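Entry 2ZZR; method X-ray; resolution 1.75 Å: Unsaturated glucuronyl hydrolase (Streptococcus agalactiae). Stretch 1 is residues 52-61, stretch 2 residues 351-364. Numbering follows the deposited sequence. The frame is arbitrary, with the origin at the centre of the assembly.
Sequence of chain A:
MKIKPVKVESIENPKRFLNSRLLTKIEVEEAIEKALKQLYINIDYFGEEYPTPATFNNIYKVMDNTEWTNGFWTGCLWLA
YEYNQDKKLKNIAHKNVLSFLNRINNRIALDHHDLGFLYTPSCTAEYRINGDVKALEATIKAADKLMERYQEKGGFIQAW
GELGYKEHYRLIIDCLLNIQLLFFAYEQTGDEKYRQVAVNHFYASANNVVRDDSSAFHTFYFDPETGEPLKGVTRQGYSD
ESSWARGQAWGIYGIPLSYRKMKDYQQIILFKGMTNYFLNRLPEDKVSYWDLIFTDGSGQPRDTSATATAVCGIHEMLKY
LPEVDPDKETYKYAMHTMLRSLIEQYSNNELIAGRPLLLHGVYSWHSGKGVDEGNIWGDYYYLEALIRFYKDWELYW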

# COMPACT_ATOMS: atom_id res chain seq x y z
N THR A 52 10.36 2.94 -13.50
CA THR A 52 11.14 3.15 -12.29
C THR A 52 10.17 3.45 -11.14
O THR A 52 9.01 3.81 -11.40
N PRO A 53 10.61 3.28 -9.87
CA PRO A 53 9.75 3.58 -8.72
C PRO A 53 9.02 4.91 -8.83
O PRO A 53 7.81 4.97 -8.59
N ALA A 54 9.74 5.97 -9.20
CA ALA A 54 9.16 7.30 -9.35
C ALA A 54 9.52 7.92 -10.70
O ALA A 54 10.42 7.44 -11.39
N THR A 55 8.79 8.97 -11.06
CA THR A 55 9.04 9.71 -12.29
C THR A 55 10.17 10.71 -12.09
O THR A 55 10.57 11.00 -10.95
N PHE A 56 10.69 11.22 -13.21
CA PHE A 56 11.72 12.26 -13.23
C PHE A 56 11.17 13.37 -14.11
O PHE A 56 10.97 13.16 -15.31
N ASN A 57 10.91 14.53 -13.51
CA ASN A 57 10.18 15.61 -14.19
C ASN A 57 8.86 15.09 -14.79
O ASN A 57 8.48 15.43 -15.91
N ASN A 58 8.20 14.23 -14.01
CA ASN A 58 6.92 13.60 -14.37
C ASN A 58 6.94 12.60 -15.52
O ASN A 58 5.89 12.21 -16.04
N ILE A 59 8.14 12.15 -15.88
CA ILE A 59 8.31 11.07 -16.84
C ILE A 59 9.08 9.90 -16.22
O ILE A 59 10.21 10.07 -15.75
N TYR A 60 8.45 8.72 -16.20
CA TYR A 60 9.13 7.51 -15.74
C TYR A 60 10.32 7.20 -16.63
O TYR A 60 10.29 7.47 -17.83
N LYS A 61 11.36 6.64 -16.03
CA LYS A 61 12.38 5.94 -16.79
C LYS A 61 12.00 4.47 -16.88
O LYS A 61 11.05 4.02 -16.23
N LEU A 351 -1.49 13.43 -21.69
CA LEU A 351 -1.35 12.07 -22.20
C LEU A 351 -0.16 11.92 -23.14
O LEU A 351 -0.31 11.99 -24.37
N ILE A 352 1.02 11.74 -22.56
CA ILE A 352 2.24 11.47 -23.33
C ILE A 352 3.05 10.35 -22.67
O ILE A 352 2.90 10.09 -21.47
N ALA A 353 3.90 9.70 -23.46
CA ALA A 353 4.68 8.54 -23.02
C ALA A 353 5.43 8.79 -21.71
O ALA A 353 6.12 9.80 -21.56
N GLY A 354 5.26 7.87 -20.76
CA GLY A 354 5.99 7.91 -19.49
C GLY A 354 5.38 8.72 -18.36
O GLY A 354 5.92 8.72 -17.25
N ARG A 355 4.27 9.41 -18.62
CA ARG A 355 3.56 10.14 -17.56
C ARG A 355 2.94 9.15 -16.58
O ARG A 355 2.62 8.02 -16.96
N PRO A 356 2.78 9.56 -15.31
CA PRO A 356 2.13 8.71 -14.32
C PRO A 356 0.61 8.91 -14.35
O PRO A 356 0.12 9.82 -15.03
N LEU A 357 -0.12 8.07 -13.64
CA LEU A 357 -1.57 8.25 -13.51
C LEU A 357 -1.88 9.39 -12.55
O LEU A 357 -2.88 10.10 -12.72
N LEU A 358 -1.02 9.55 -11.55
CA LEU A 358 -1.24 10.45 -10.43
C LEU A 358 0.04 11.26 -10.17
O LEU A 358 1.13 10.70 -10.10
N LEU A 359 -0.12 12.57 -10.03
CA LEU A 359 1.01 13.47 -9.81
C LEU A 359 1.20 13.78 -8.33
O LEU A 359 0.36 13.43 -7.50
N HIS A 360 2.31 14.44 -8.01
CA HIS A 360 2.57 15.02 -6.69
C HIS A 360 2.67 14.01 -5.54
O HIS A 360 2.01 14.15 -4.52
N GLY A 361 3.51 12.99 -5.74
CA GLY A 361 3.91 12.09 -4.67
C GLY A 361 5.29 12.47 -4.17
O GLY A 361 5.97 13.30 -4.77
N VAL A 362 5.69 11.87 -3.05
CA VAL A 362 7.06 11.97 -2.54
C VAL A 362 7.53 10.59 -2.14
O VAL A 362 6.95 9.94 -1.27
N TYR A 363 8.59 10.13 -2.81
CA TYR A 363 9.17 8.82 -2.55
C TYR A 363 10.04 8.85 -1.28
O TYR A 363 9.68 8.25 -0.27
N SER A 364 11.16 9.58 -1.34
CA SER A 364 12.04 9.71 -0.18
C SER A 364 12.62 11.13 -0.15
O SER A 364 13.54 11.45 -0.91

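One part of the contact sets the type I' turn Phe56–Ile59 against the type II turn Ile352–Arg355; the two stretches bury 524 Å², both sides summed. The nearest CA atoms across the stretches are those of Ile59 and Gly354, 4.7 Å apart. Here the absence of a side chain makes the hollow: an ideal CB on Gly354 would point toward stretch 1 and fall 2.8 Å from Ile59 CG2, a clash, and its backbone angles (88/-4) by themselves call for glycine. The close fit lets Tyr60 N donate a hydrogen bond to Gly354 O (2.7 Å, 171° at hydrogen), supplemented by a CA-H...O contact from Ile59 CA to Gly354 O at 3.4 Å.

Ile59 leaves its backbone sideways, but chi angles of m, m bring its tip nearer, so that CD1 fits among Ala353 O (3.5 Å), Arg355 CD (3.8 Å) and Ile352 CD1 (4.1 Å). Tyr60, chi1 m, likewise reaches inward: its CE2 packs 3.8 Å from Pro356 CB, while Arg355 O lies at the ring edge, 4.1 Å from CD2. Thr55 (p) points toward stretch 2 and sets CG2 3.9 Å from Pro356 CG.

Asn58, chi1 m, points toward stretch 2 and is the most extensively covered bump. Its CB meets Arg355 NH2 at 3.4 Å, and OD1 lies 3.5 Å from Leu359 CD2. Arg355 starts away from stretch 1, yet three successive m rotamers fold its end back. Two waters bridge the stretches: one donates to Asn57 O (2.9 Å) and accepts from Arg355 NH2 (3.0 Å); the other donates to Asn58 OD1 (2.7 Å) and accepts from His360 N (2.9 Å). Asn58 O is buried without a conventional partner; Arg355 CA makes a CA-H...O contact with it (3.5 Å), and Pro356 CD packs 3.3 Å from it.

In a separate patch, Tyr363 (t), Pro53 and Ala54 all point toward the opposing stretch: Tyr363 CE2 meets Pro53 CB at 3.7 Å and CD2 meets Ala54 CB at 4.3 Å.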

# COMPACT_ATOMS: atom_id res chain seq x y z
CB THR A 52 12.13 4.33 -12.45
OG1 THR A 52 11.45 5.46 -13.02
CG2 THR A 52 13.30 3.93 -13.34
CB PRO A 53 10.74 3.58 -7.55
CG PRO A 53 11.75 2.56 -7.95
CD PRO A 53 11.92 2.75 -9.45
CB ALA A 54 9.62 8.21 -8.21
CB THR A 55 7.78 10.47 -12.76
OG1 THR A 55 7.40 11.43 -11.78
CG2 THR A 55 6.60 9.50 -13.03
CB PHE A 56 13.01 11.72 -13.84
CG PHE A 56 13.64 10.60 -13.05
CD1 PHE A 56 14.67 10.87 -12.15
CD2 PHE A 56 13.22 9.29 -13.22
CE1 PHE A 56 15.26 9.84 -11.42
CE2 PHE A 56 13.80 8.25 -12.49
CZ PHE A 56 14.83 8.53 -11.59
CB ASN A 57 11.07 16.30 -15.24
CG ASN A 57 12.34 16.89 -14.63
OD1 ASN A 57 13.44 16.67 -15.14
ND2 ASN A 57 12.20 17.62 -13.53
CB ASN A 58 5.80 14.64 -14.51
CG ASN A 58 5.37 15.19 -13.16
OD1 ASN A 58 5.40 14.48 -12.16
ND2 ASN A 58 4.98 16.46 -13.13
CB ILE A 59 9.05 11.57 -18.14
CG1 ILE A 59 8.30 12.75 -18.79
CG2 ILE A 59 9.30 10.41 -19.11
CD1 ILE A 59 6.90 12.43 -19.34
CB TYR A 60 8.19 6.30 -15.80
CG TYR A 60 7.17 6.22 -14.69
CD1 TYR A 60 7.56 5.96 -13.37
CD2 TYR A 60 5.81 6.36 -14.97
CE1 TYR A 60 6.61 5.87 -12.35
CE2 TYR A 60 4.85 6.27 -13.96
CZ TYR A 60 5.26 6.03 -12.66
OH TYR A 60 4.32 5.94 -11.66
CB LYS A 61 13.77 6.15 -16.16
CG LYS A 61 14.34 7.53 -16.42
CD LYS A 61 15.61 7.81 -15.62
CE LYS A 61 15.98 9.27 -15.74
NZ LYS A 61 17.13 9.62 -14.86
CB LEU A 351 -2.65 11.60 -22.88
CG LEU A 351 -3.94 11.50 -22.06
CD1 LEU A 351 -5.09 11.08 -22.96
CD2 LEU A 351 -3.80 10.54 -20.88
CB ILE A 352 3.12 12.75 -23.54
CG1 ILE A 352 3.56 13.36 -22.20
CG2 ILE A 352 2.38 13.79 -24.39
CD1 ILE A 352 4.75 14.30 -22.31
CB ALA A 353 5.64 8.09 -24.12
CB ARG A 355 2.47 11.05 -18.15
CG ARG A 355 2.97 12.24 -18.98
CD ARG A 355 3.41 13.43 -18.14
NE ARG A 355 2.29 14.11 -17.48
CZ ARG A 355 2.40 15.28 -16.85
NH1 ARG A 355 1.34 15.82 -16.28
NH2 ARG A 355 3.57 15.90 -16.78
CB PRO A 356 2.69 9.22 -13.00
CG PRO A 356 2.90 10.67 -13.23
CD PRO A 356 3.22 10.84 -14.71
CB LEU A 357 -2.22 6.95 -13.01
CG LEU A 357 -1.96 5.65 -13.77
CD1 LEU A 357 -2.81 4.54 -13.20
CD2 LEU A 357 -2.24 5.83 -15.28
CB LEU A 358 -1.61 9.62 -9.19
CG LEU A 358 -2.01 10.32 -7.88
CD1 LEU A 358 -3.36 11.02 -7.98
CD2 LEU A 358 -2.03 9.31 -6.73
CB LEU A 359 0.81 14.76 -10.60
CG LEU A 359 0.66 14.67 -12.13
CD1 LEU A 359 0.18 16.00 -12.71
CD2 LEU A 359 1.94 14.22 -12.79
CB HIS A 360 1.59 16.16 -6.38
CG HIS A 360 1.45 17.16 -7.49
ND1 HIS A 360 2.48 18.00 -7.86
CD2 HIS A 360 0.42 17.43 -8.32
CE1 HIS A 360 2.08 18.76 -8.87
NE2 HIS A 360 0.83 18.43 -9.17
CB VAL A 362 7.20 12.96 -1.35
CG1 VAL A 362 8.61 12.91 -0.76
CG2 VAL A 362 6.87 14.38 -1.79
CB TYR A 363 9.94 8.35 -3.78
CG TYR A 363 10.63 7.00 -3.71
CD1 TYR A 363 10.34 6.07 -2.70
CD2 TYR A 363 11.54 6.63 -4.69
CE1 TYR A 363 10.98 4.83 -2.66
CE2 TYR A 363 12.18 5.40 -4.66
CZ TYR A 363 11.89 4.50 -3.65
OH TYR A 363 12.52 3.28 -3.63
CB SER A 364 13.16 8.66 -0.23
OG SER A 364 13.90 8.66 0.98
O HOH W 1 6.35 15.86 -17.82
O HOH W 2 4.31 15.41 -9.82